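Side-chain contacts in BH0493 protein (Bacillus halodurans C-125, PDB 2QEE), which binds zinc and is a putative hydrolase of the amidohydrolase superfamily with no established substrate: residues V286-L289 / L290-P294; V312-A315 / R316-N320. All coordinates share one frame; numbering follows the deposited sequence.

Contact 1. Residues V286-L289 / L290-P294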
# COMPACT_ATOMS: atom_id res chain seq x y z
N VAL C 286 14.85 14.66 3.04
CA VAL C 286 15.02 14.02 4.37
C VAL C 286 16.33 13.23 4.37
O VAL C 286 17.11 13.31 5.34
CB VAL C 286 13.85 13.07 4.75
CG1 VAL C 286 14.10 12.50 6.15
CG2 VAL C 286 12.48 13.82 4.63
N GLU C 287 16.57 12.46 3.30
CA GLU C 287 17.81 11.74 3.11
C GLU C 287 19.03 12.66 3.21
O GLU C 287 20.01 12.37 3.94
CB GLU C 287 17.77 11.04 1.73
CG GLU C 287 18.99 10.17 1.48
CD GLU C 287 19.18 9.88 0.00
OE1 GLU C 287 18.16 9.62 -0.68
OE2 GLU C 287 20.34 9.85 -0.47
N HIS C 288 18.98 13.76 2.49
CA HIS C 288 20.07 14.73 2.52
C HIS C 288 20.33 15.28 3.93
O HIS C 288 21.48 15.32 4.43
CB HIS C 288 19.76 15.87 1.53
CG HIS C 288 20.80 16.94 1.53
ND1 HIS C 288 21.77 17.03 0.55
CD2 HIS C 288 21.07 17.92 2.43
CE1 HIS C 288 22.59 18.02 0.85
NE2 HIS C 288 22.17 18.60 1.96
N LEU C 289 19.26 15.69 4.60
CA LEU C 289 19.35 16.23 5.95
C LEU C 289 20.02 15.21 6.86
O LEU C 289 20.96 15.54 7.57
CB LEU C 289 17.97 16.62 6.46
CG LEU C 289 17.44 17.98 5.94
CD1 LEU C 289 15.94 18.17 6.24
CD2 LEU C 289 18.26 19.14 6.58
N LEU C 290 19.57 13.96 6.81
CA LEU C 290 20.14 12.95 7.71
C LEU C 290 21.62 12.65 7.46
O LEU C 290 22.41 12.47 8.41
CB LEU C 290 19.35 11.66 7.57
CG LEU C 290 17.92 11.78 8.10
CD1 LEU C 290 17.15 10.55 7.57
CD2 LEU C 290 17.88 11.78 9.70
N ARG C 291 21.98 12.55 6.19
CA ARG C 291 23.34 12.25 5.81
C ARG C 291 24.29 13.41 6.12
O ARG C 291 25.36 13.21 6.69
CB ARG C 291 23.42 11.91 4.33
CG ARG C 291 24.86 11.70 3.79
CD ARG C 291 24.86 11.20 2.38
NE ARG C 291 24.09 12.08 1.51
CZ ARG C 291 22.92 11.71 0.96
NH1 ARG C 291 22.49 10.46 1.17
NH2 ARG C 291 22.21 12.56 0.21
N GLU C 292 23.87 14.59 5.69
CA GLU C 292 24.71 15.79 5.75
C GLU C 292 24.78 16.49 7.10
O GLU C 292 25.69 17.33 7.30
CB GLU C 292 24.31 16.81 4.65
CG GLU C 292 24.26 16.23 3.26
CD GLU C 292 25.58 15.62 2.77
OE1 GLU C 292 26.65 16.01 3.26
OE2 GLU C 292 25.54 14.71 1.91
N TYR C 293 23.84 16.17 8.02
CA TYR C 293 23.81 16.75 9.35
C TYR C 293 23.82 15.64 10.43
O TYR C 293 22.83 15.46 11.15
CB TYR C 293 22.60 17.68 9.48
CG TYR C 293 22.74 18.86 8.56
CD1 TYR C 293 23.41 20.03 8.99
CD2 TYR C 293 22.26 18.80 7.24
CE1 TYR C 293 23.57 21.12 8.10
CE2 TYR C 293 22.42 19.89 6.34
CZ TYR C 293 23.10 21.03 6.80
OH TYR C 293 23.24 22.09 5.93
N PRO C 294 24.92 14.85 10.48
CA PRO C 294 24.99 13.67 11.38
C PRO C 294 24.95 14.04 12.83
O PRO C 294 24.69 13.17 13.71
CB PRO C 294 26.38 13.09 11.07
CG PRO C 294 27.17 14.24 10.49
CD PRO C 294 26.16 15.05 9.73
O HOH W 1 23.41 20.76 2.84

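Contact 2. Residues V312-A315 / R316-N320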
# COMPACT_ATOMS: atom_id res chain seq x y z
N VAL C 312 10.37 3.87 6.72
CA VAL C 312 10.99 2.79 7.55
C VAL C 312 12.33 2.42 7.01
O VAL C 312 13.33 2.32 7.79
CB VAL C 312 10.10 1.55 7.56
CG1 VAL C 312 10.77 0.42 8.36
CG2 VAL C 312 8.76 1.95 8.15
N VAL C 313 12.46 2.27 5.67
CA VAL C 313 13.78 1.87 5.17
C VAL C 313 14.80 2.98 5.43
O VAL C 313 15.98 2.71 5.76
CB VAL C 313 13.77 1.54 3.65
CG1 VAL C 313 15.17 1.06 3.18
CG2 VAL C 313 12.72 0.44 3.34
N LEU C 314 14.37 4.23 5.35
CA LEU C 314 15.32 5.33 5.59
C LEU C 314 15.80 5.30 7.06
O LEU C 314 16.98 5.59 7.34
CB LEU C 314 14.62 6.65 5.27
CG LEU C 314 15.62 7.84 5.17
CD1 LEU C 314 16.75 7.62 4.15
CD2 LEU C 314 14.81 9.09 4.81
N ALA C 315 14.89 4.99 7.99
CA ALA C 315 15.26 4.80 9.44
C ALA C 315 16.32 3.67 9.57
O ALA C 315 17.24 3.72 10.43
CB ALA C 315 14.06 4.46 10.28
N ARG C 316 16.19 2.62 8.77
CA ARG C 316 17.26 1.59 8.78
C ARG C 316 18.61 2.17 8.40
O ARG C 316 19.63 1.62 8.80
CB ARG C 316 16.99 0.45 7.81
CG ARG C 316 15.77 -0.42 8.20
CD ARG C 316 15.64 -1.61 7.22
NE ARG C 316 16.85 -2.46 7.10
CZ ARG C 316 17.13 -3.46 7.94
NH1 ARG C 316 16.33 -3.74 8.97
NH2 ARG C 316 18.26 -4.14 7.78
N LYS C 317 18.63 3.23 7.61
CA LYS C 317 19.93 3.78 7.12
C LYS C 317 20.57 4.75 8.10
O LYS C 317 21.79 4.89 8.13
CB LYS C 317 19.78 4.55 5.82
CG LYS C 317 19.07 3.80 4.69
CD LYS C 317 19.87 2.57 4.32
CE LYS C 317 19.19 1.25 4.75
NZ LYS C 317 19.99 0.05 4.23
N PHE C 318 19.73 5.45 8.85
CA PHE C 318 20.22 6.59 9.69
C PHE C 318 19.79 6.56 11.11
O PHE C 318 18.61 6.72 11.39
CB PHE C 318 19.83 7.96 9.07
CG PHE C 318 20.41 8.17 7.72
CD1 PHE C 318 21.75 8.57 7.59
CD2 PHE C 318 19.67 7.95 6.60
CE1 PHE C 318 22.30 8.73 6.35
CE2 PHE C 318 20.19 8.12 5.35
CZ PHE C 318 21.54 8.52 5.21
N SER C 319 20.75 6.48 12.04
CA SER C 319 20.42 6.44 13.45
C SER C 319 20.00 7.78 14.02
O SER C 319 19.46 7.83 15.10
CB SER C 319 21.57 5.87 14.27
OG SER C 319 22.79 6.63 14.08
N ASN C 320 20.30 8.89 13.30
CA ASN C 320 19.85 10.21 13.68
C ASN C 320 18.41 10.55 13.21
O ASN C 320 17.90 11.69 13.38
CB ASN C 320 20.87 11.30 13.26
CG ASN C 320 21.09 11.38 11.78
OD1 ASN C 320 20.99 10.39 11.03
ND2 ASN C 320 21.48 12.60 11.32

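Contact 1. Residues V286-L289 / L290-P294
Four successive i to i+4 backbone bonds, from Leu290 N to Val286 O through to Tyr293 N to Leu289 O, wind residues 286-292 into the closing turns of a helix, and Tyr293 is the first residue to leave helical angles. On this frame the charged side chains form a chain of salt bridges. Glu287 extends alongside Arg291, and its OE2 receives NH1 of Arg291 at 2.8 Å through the anti lone pair, the donor bond fairly straight at 160°. Carboxylate and guanidinium planes stand 81° apart, so this is no flat two-pronged pairing; NH2 of Arg291 adds just a weak bond to the same oxygen. Because the arginine chain bends at chi3 (55°), its NE faces the other way along the helix and gives a second salt bridge, 3.0 Å to OE2 of Glu292. Carboxylate oxygens close to its plane, from two residues, thus hold the guanidinium in its orientation. Glu292 in turn lays its CG over the centre of the His288 imidazole, 3.5 Å from the ring centroid, a CH-pi contact that leaves the ring edge to a water 2.6 Å from NE2. That water also reaches Tyr293 OH, though weakly. On the inward side Val286 CG1 meets Leu290 CD1 at 3.9 Å, and Leu289 CD2 lies 4.1 Å from Tyr293 CD2; Phe298 of strand 298-302 packs against Leu289, Leu290 and Tyr293. These charges also serve the assembly, since Glu287 OE1 pairs with Lys264 of the second subunit and Arg291 NH1 bonds to Val267 O of that subunit. Such a division of labour, aliphatic groups against strands and an i to i+4 ion pair extended to the next residue, is that of an amphipathic helix flanking a beta sheet in an alpha/beta fold.

Contact 2. Residues V312-A315 / R316-N320
With chi1 at -166°, Leu314 swings its CG beside its own carbonyl carbon, while Phe318, at -61°, turns CG to the side of its backbone N, and the two side chains consequently converge one turn apart. The leucine brings a single methyl, CD1, to the ring edge in the plane of the phenyl, 3.7 Å from CE2, so the contact is made at the rim of the aromatic. Leu290 of helix 284-292 packs against both residues. At this point the helix is running out. Arg316 N still makes a regular bond of 3.0 Å to Val312 O, but Lys317 N reaches back weakly to Val313 O and more closely, at 2.9 Å, to Leu314 O. This closer bond has the donor well above the carbonyl plane, a sign of the tightening last turn; Phe318 N follows with weak bonds to Leu314 O and Ala315 O. The turn belongs to a beta-alpha-beta unit, in which helix 308-317 carries the chain from strand 298-302 to the parallel strand 321-323, and Ala315 lies against Leu321 and Ile323 of the latter. Lys317 bends at chi2 (-63°) and again at chi3, folding its chain back past Val313 O, with CG at 3.4 Å and CE at 3.7 Å from that oxygen. Its NZ is thereby delivered to Asp276 O of the second subunit, to which it is hydrogen-bonded. A leucine in its place would probably leave that carbonyl of the second subunit without its ammonium donor. Arg316 heads elsewhere: its CB lies 3.2 Å from Val313 O, and its guanidinium bonds through NH1 to Met346 O and forms a salt bridge with Glu56 of the second subunit.

Overall arrangement
Contact 1 comes first along the chain, at the end of helix 284-292; strand 298-302 follows, and contact 2 closes helix 308-317 before strand 321-323. Their centres are about 11 Å apart, on the same side of the chain's centre and away from the zinc site. The end of helix 284-292 meets the loop that follows helix 308-317: Asn320 ND2 probably donates a hydrogen bond to Leu290 O at 3.1 Å, and Leu290 CB packs 3.7 Å from Phe318 CG. The pair illustrates how neighbouring helices of an alpha/beta fold can be joined at their C-terminal ends while both also face a second subunit, linking the packing within the chain to the assembly.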